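Local structure of probable aromatic acid decarboxylase (Escherichia coli, 1SBZ) at the interface of chains A and B and the interface of chains A and C. The protein is an FMN-dependent UbiX-like decarboxylase that assembles as a dodecamer of identical subunits. Sequence-based numbering; all coordinates share one arbitrary frame. Chains: chain A/B/C, Probable aromatic acid decarboxylase.

Contacts 1 and 2 join chain A to two different neighbours of the dodecamer. The centres of their C-alpha atoms lie about 30 Å apart. The residues described here do not overlap in chain A. Contact 1 uses the loop after helix 88-96 and, on chain B, that helix itself. Contact 2 uses helix 158-170, the 3-10 helix 171-173 and the residue after strand 143-144, which meet a loop of chain C. The symmetry differs too: contact 2 belongs to a two-fold interface, whereas that of contact 1 is not an exact two-fold. Two separate surfaces thus let one subunit join neighbours of two kinds in the dodecamer.

Contact 1: the interface of chains A and B. Residues chain A 98, 100; chain B 89, 93, 98, 100.
A:Tyr98 inserts its phenol ring between B:Lys89 and B:Tyr98. The two neighbours approach opposite faces of the ring. From one side comes the aliphatic chain of B:Lys89, with CD 3.8 Å from CE1 of A:Tyr98. The two side chains run alongside each other in the same direction. On the other side B:Tyr98 turns its ring edge toward the A:Tyr98 face, with CD2 3.7 Å from CE2 of A:Tyr98. The ring planes are 82° apart, an edge-to-face pair. CD1 of A:Tyr98 reaches the helix backbone, 3.7 Å from CA of B:Gly93. The ring thus packs directly on the backbone of helix 88-96.

The ammonium NZ of B:Lys89 lies beyond the ring, 3.3 Å from the carboxylate OD1 of A:Asp100. This is a salt bridge, and weak as a hydrogen bond. A bend at chi2 (96°) carries the B:Lys89 chain along the ring toward this carboxylate. OH of A:Tyr98 lies 3.8 Å from CB of B:Asp100.

The equivalent tyrosines play unlike roles, one offering a face and the other an edge, as suits an interface that is not an exact two-fold. B:Lys89 and B:Gly93 lie on helix 88-96. Residues 98 and 100 lie in the loop leading to helix 102-113. B:Lys89 also belongs to the FMN-binding segment, which places this contact beside the flavin site.

Contact 2: the interface of chains A and C. Residues chain A 145, 164, 168, 172; chain C 124-125.
This is part of a two-fold interface between identical subunits, and it helps to build the homododecamer. Each contact recurs with the chains exchanged. The patch is mainly an apolar packing of a chain C loop against helix 158-170, the 3-10 helix after it and a loop residue of chain A.

C:Met124, a selenomethionine, reaches toward helix 158-170 of chain A. Its terminal methyl CE lies 3.7 Å from the imidazole carbon CD2 of A:His164. The same methyl is 4.0 Å from CG of A:Arg168. The C:Met124 chain is extended about chi2 (172°) and bends at chi3 (92°), which turns the methyl toward the helix. Nearer its base, CG lies 4.0 Å from the CG1 methyl of A:Val145. The selenomethionine thus lies between A:Arg168 of the helix and A:Val145.

C:Pro125 lies alongside A:Val145, pointing the same way. Its ring carbon CG is 3.8 Å from the CG2 methyl. A:Val145 divides its contacts: CG1, anti to the backbone N (chi1 -167°), meets the selenomethionine, while CG2 meets the proline. A:Gln172 runs antiparallel to the proline side chain and brings its amide NE2 to 3.7 Å from CG of C:Pro125.

A:Arg168 brings its guanidinium round toward the C:Met124 backbone. NH1 is 3.4 Å from the carbonyl O of C:Met124, a polar contact that is longer than a usual hydrogen bond. Within chain A, CG of A:Arg168 lies 3.7 Å above the A:His164 ring plane, toward its rim. This packing probably helps to hold both groups that receive the methyl.

The peptide bond between C:Met124 and C:Pro125 is cis. It folds the loop sharply at the contact. A:His164 and A:Arg168 lie one turn apart on helix 158-170, and A:Gln172 follows on the 3-10 helix 171-173. A:Val145 comes directly after strand 143-144. The chain C loop follows strand 116-121 and C:Arg122 and C:Glu123, which line the FMN pocket, so this interface adjoins the segment that binds the flavin.

Contact 1: the interface of chains A and B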
ATOM      1  N   TYR A  98      13.096  14.556 -11.045  1.00 17.88           N
ATOM      2  CA  TYR A  98      13.258  15.105 -12.378  1.00 18.46           C
ATOM      3  C   TYR A  98      14.182  16.325 -12.333  1.00 18.80           C
ATOM      4  O   TYR A  98      13.728  17.462 -12.352  1.00 19.14           O
ATOM      5  CB  TYR A  98      11.897  15.462 -12.984  1.00 18.45           C
ATOM      6  CG  TYR A  98      11.991  15.771 -14.456  1.00 18.62           C
ATOM      7  CD1 TYR A  98      12.449  14.807 -15.348  1.00 19.12           C
ATOM      8  CD2 TYR A  98      11.638  17.025 -14.959  1.00 18.49           C
ATOM      9  CE1 TYR A  98      12.555  15.070 -16.697  1.00 19.17           C
ATOM     10  CE2 TYR A  98      11.740  17.305 -16.326  1.00 18.09           C
ATOM     11  CZ  TYR A  98      12.196  16.311 -17.181  1.00 18.91           C
ATOM     12  OH  TYR A  98      12.318  16.533 -18.523  1.00 20.05           O
ATOM     13  N   ASP A 100      15.914  18.611 -13.819  1.00 20.91           N
ATOM     14  CA  ASP A 100      16.038  19.308 -15.106  1.00 21.95           C
ATOM     15  C   ASP A 100      17.007  20.499 -15.065  1.00 21.79           C
ATOM     16  O   ASP A 100      17.687  20.777 -16.051  1.00 22.08           O
ATOM     17  CB  ASP A 100      14.644  19.773 -15.575  1.00 22.37           C
ATOM     18  CG  ASP A 100      14.592  20.097 -17.064  1.00 24.96           C
ATOM     19  OD1 ASP A 100      15.332  19.477 -17.869  1.00 27.17           O
ATOM     20  OD2 ASP A 100      13.822  20.964 -17.529  1.00 27.94           O
TER
ATOM     21  N   LYS B  89      17.768  12.049 -13.765  1.00 17.52           N
ATOM     22  CA  LYS B  89      16.706  12.928 -14.244  1.00 17.72           C
ATOM     23  C   LYS B  89      15.941  12.311 -15.433  1.00 17.08           C
ATOM     24  O   LYS B  89      14.709  12.312 -15.448  1.00 16.94           O
ATOM     25  CB  LYS B  89      17.239  14.340 -14.521  1.00 18.08           C
ATOM     26  CG  LYS B  89      17.520  14.671 -15.947  1.00 20.27           C
ATOM     27  CD  LYS B  89      16.366  15.399 -16.591  1.00 20.98           C
ATOM     28  CE  LYS B  89      16.503  15.289 -18.087  1.00 22.54           C
ATOM     29  NZ  LYS B  89      15.924  16.427 -18.826  1.00 24.47           N
ATOM     30  N   GLY B  93      12.030  11.149 -15.424  1.00 15.65           N
ATOM     31  CA  GLY B  93      11.073  11.595 -16.442  1.00 15.15           C
ATOM     32  C   GLY B  93      10.336  10.442 -17.089  1.00 15.34           C
ATOM     33  O   GLY B  93       9.111  10.492 -17.251  1.00 15.46           O
ATOM     34  N   TYR B  98       6.748  12.003 -17.920  1.00 15.46           N
ATOM     35  CA  TYR B  98       6.849  13.410 -18.318  1.00 16.84           C
ATOM     36  C   TYR B  98       7.711  13.528 -19.569  1.00 17.42           C
ATOM     37  O   TYR B  98       8.901  13.857 -19.512  1.00 17.60           O
ATOM     38  CB  TYR B  98       7.371  14.292 -17.179  1.00 17.25           C
ATOM     39  CG  TYR B  98       7.178  15.778 -17.441  1.00 17.95           C
ATOM     40  CD1 TYR B  98       5.901  16.316 -17.595  1.00 17.88           C
ATOM     41  CD2 TYR B  98       8.277  16.641 -17.541  1.00 17.98           C
ATOM     42  CE1 TYR B  98       5.713  17.682 -17.841  1.00 18.40           C
ATOM     43  CE2 TYR B  98       8.104  18.012 -17.778  1.00 18.25           C
ATOM     44  CZ  TYR B  98       6.818  18.518 -17.928  1.00 19.05           C
ATOM     45  OH  TYR B  98       6.627  19.860 -18.166  1.00 19.75           O
ATOM     46  N   ASP B 100       8.872  15.238 -22.008  1.00 19.09           N
ATOM     47  CA  ASP B 100       9.076  16.639 -22.396  1.00 19.89           C
ATOM     48  C   ASP B 100       9.872  16.805 -23.687  1.00 19.83           C
ATOM     49  O   ASP B 100       9.706  17.803 -24.398  1.00 19.95           O
ATOM     50  CB  ASP B 100       9.780  17.410 -21.264  1.00 20.26           C
ATOM     51  CG  ASP B 100       9.613  18.920 -21.385  1.00 22.80           C
ATOM     52  OD1 ASP B 100       8.638  19.383 -22.031  1.00 23.14           O
ATOM     53  OD2 ASP B 100      10.403  19.729 -20.847  1.00 24.84           O
TER

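Contact 2: the interface of chains A and C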
ATOM      1  N   VAL A 145       9.628  23.223   6.109  1.00 23.03           N
ATOM      2  CA  VAL A 145       9.512  24.407   6.969  1.00 22.95           C
ATOM      3  C   VAL A 145       8.751  25.538   6.253  1.00 23.03           C
ATOM      4  O   VAL A 145       9.360  26.512   5.807  1.00 22.93           O
ATOM      5  CB  VAL A 145      10.907  24.901   7.477  1.00 23.03           C
ATOM      6  CG1 VAL A 145      10.753  25.930   8.610  1.00 23.21           C
ATOM      7  CG2 VAL A 145      11.778  23.734   7.955  1.00 22.52           C
ATOM      8  N   HIS A 164      11.657  35.806  12.054  1.00 33.17           N
ATOM      9  CA  HIS A 164      11.335  34.644  12.867  1.00 32.98           C
ATOM     10  C   HIS A 164      11.403  33.365  12.032  1.00 32.57           C
ATOM     11  O   HIS A 164      11.999  32.369  12.455  1.00 32.56           O
ATOM     12  CB  HIS A 164       9.967  34.782  13.529  1.00 33.14           C
ATOM     13  CG  HIS A 164       9.642  33.651  14.446  1.00 33.79           C
ATOM     14  ND1 HIS A 164      10.163  33.553  15.717  1.00 33.75           N
ATOM     15  CD2 HIS A 164       8.875  32.549  14.265  1.00 34.21           C
ATOM     16  CE1 HIS A 164       9.722  32.446  16.286  1.00 34.21           C
ATOM     17  NE2 HIS A 164       8.937  31.820  15.428  1.00 34.51           N
ATOM     18  N   ARG A 168      14.048  30.092  12.452  1.00 31.28           N
ATOM     19  CA  ARG A 168      13.568  28.713  12.594  1.00 31.61           C
ATOM     20  C   ARG A 168      14.069  27.800  11.472  1.00 31.61           C
ATOM     21  O   ARG A 168      14.173  26.583  11.656  1.00 31.58           O
ATOM     22  CB  ARG A 168      12.039  28.680  12.673  1.00 31.66           C
ATOM     23  CG  ARG A 168      11.451  29.556  13.796  1.00 33.22           C
ATOM     24  CD  ARG A 168      11.072  28.836  15.093  1.00 34.55           C
ATOM     25  NE  ARG A 168      12.007  27.772  15.443  1.00 35.28           N
ATOM     26  CZ  ARG A 168      11.689  26.488  15.524  1.00 35.13           C
ATOM     27  NH1 ARG A 168      10.440  26.079  15.321  1.00 35.23           N
ATOM     28  NH2 ARG A 168      12.622  25.608  15.839  1.00 35.75           N
ATOM     29  N   GLN A 172      17.633  24.417  11.765  1.00 35.01           N
ATOM     30  CA  GLN A 172      17.837  23.100  11.159  1.00 35.60           C
ATOM     31  C   GLN A 172      19.320  22.785  10.974  1.00 36.18           C
ATOM     32  O   GLN A 172      19.713  21.623  10.955  1.00 36.04           O
ATOM     33  CB  GLN A 172      17.093  23.000   9.822  1.00 35.60           C
ATOM     34  CG  GLN A 172      15.574  22.969   9.943  1.00 35.31           C
ATOM     35  CD  GLN A 172      15.065  21.675  10.560  1.00 36.39           C
ATOM     36  OE1 GLN A 172      15.501  20.583  10.184  1.00 35.94           O
ATOM     37  NE2 GLN A 172      14.148  21.795  11.512  1.00 36.31           N
TER
HETATM   38  N   MSE C 124       5.225  24.694  12.325  1.00 26.51           N
HETATM   39  CA  MSE C 124       6.501  24.824  11.625  1.00 29.90           C
HETATM   40  C   MSE C 124       7.658  24.301  12.483  1.00 26.77           C
HETATM   41  O   MSE C 124       7.815  24.733  13.622  1.00 27.30           O
HETATM   42  CB  MSE C 124       6.756  26.290  11.263  1.00 29.11           C
HETATM   43  CG  MSE C 124       8.177  26.785  11.550  1.00 32.43           C
HETATM   44 SE   MSE C 124       8.296  28.499  10.782  1.00 42.07          SE
HETATM   45  CE  MSE C 124       7.748  29.584  12.359  1.00 40.11           C
ATOM     46  N   PRO C 125       8.466  23.378  11.963  1.00 25.66           N
ATOM     47  CA  PRO C 125       8.212  22.658  10.706  1.00 24.51           C
ATOM     48  C   PRO C 125       7.027  21.687  10.759  1.00 23.62           C
ATOM     49  O   PRO C 125       6.460  21.446  11.828  1.00 23.34           O
ATOM     50  CB  PRO C 125       9.505  21.852  10.504  1.00 24.48           C
ATOM     51  CG  PRO C 125      10.528  22.536  11.367  1.00 24.81           C
ATOM     52  CD  PRO C 125       9.757  22.996  12.561  1.00 25.15           C
TER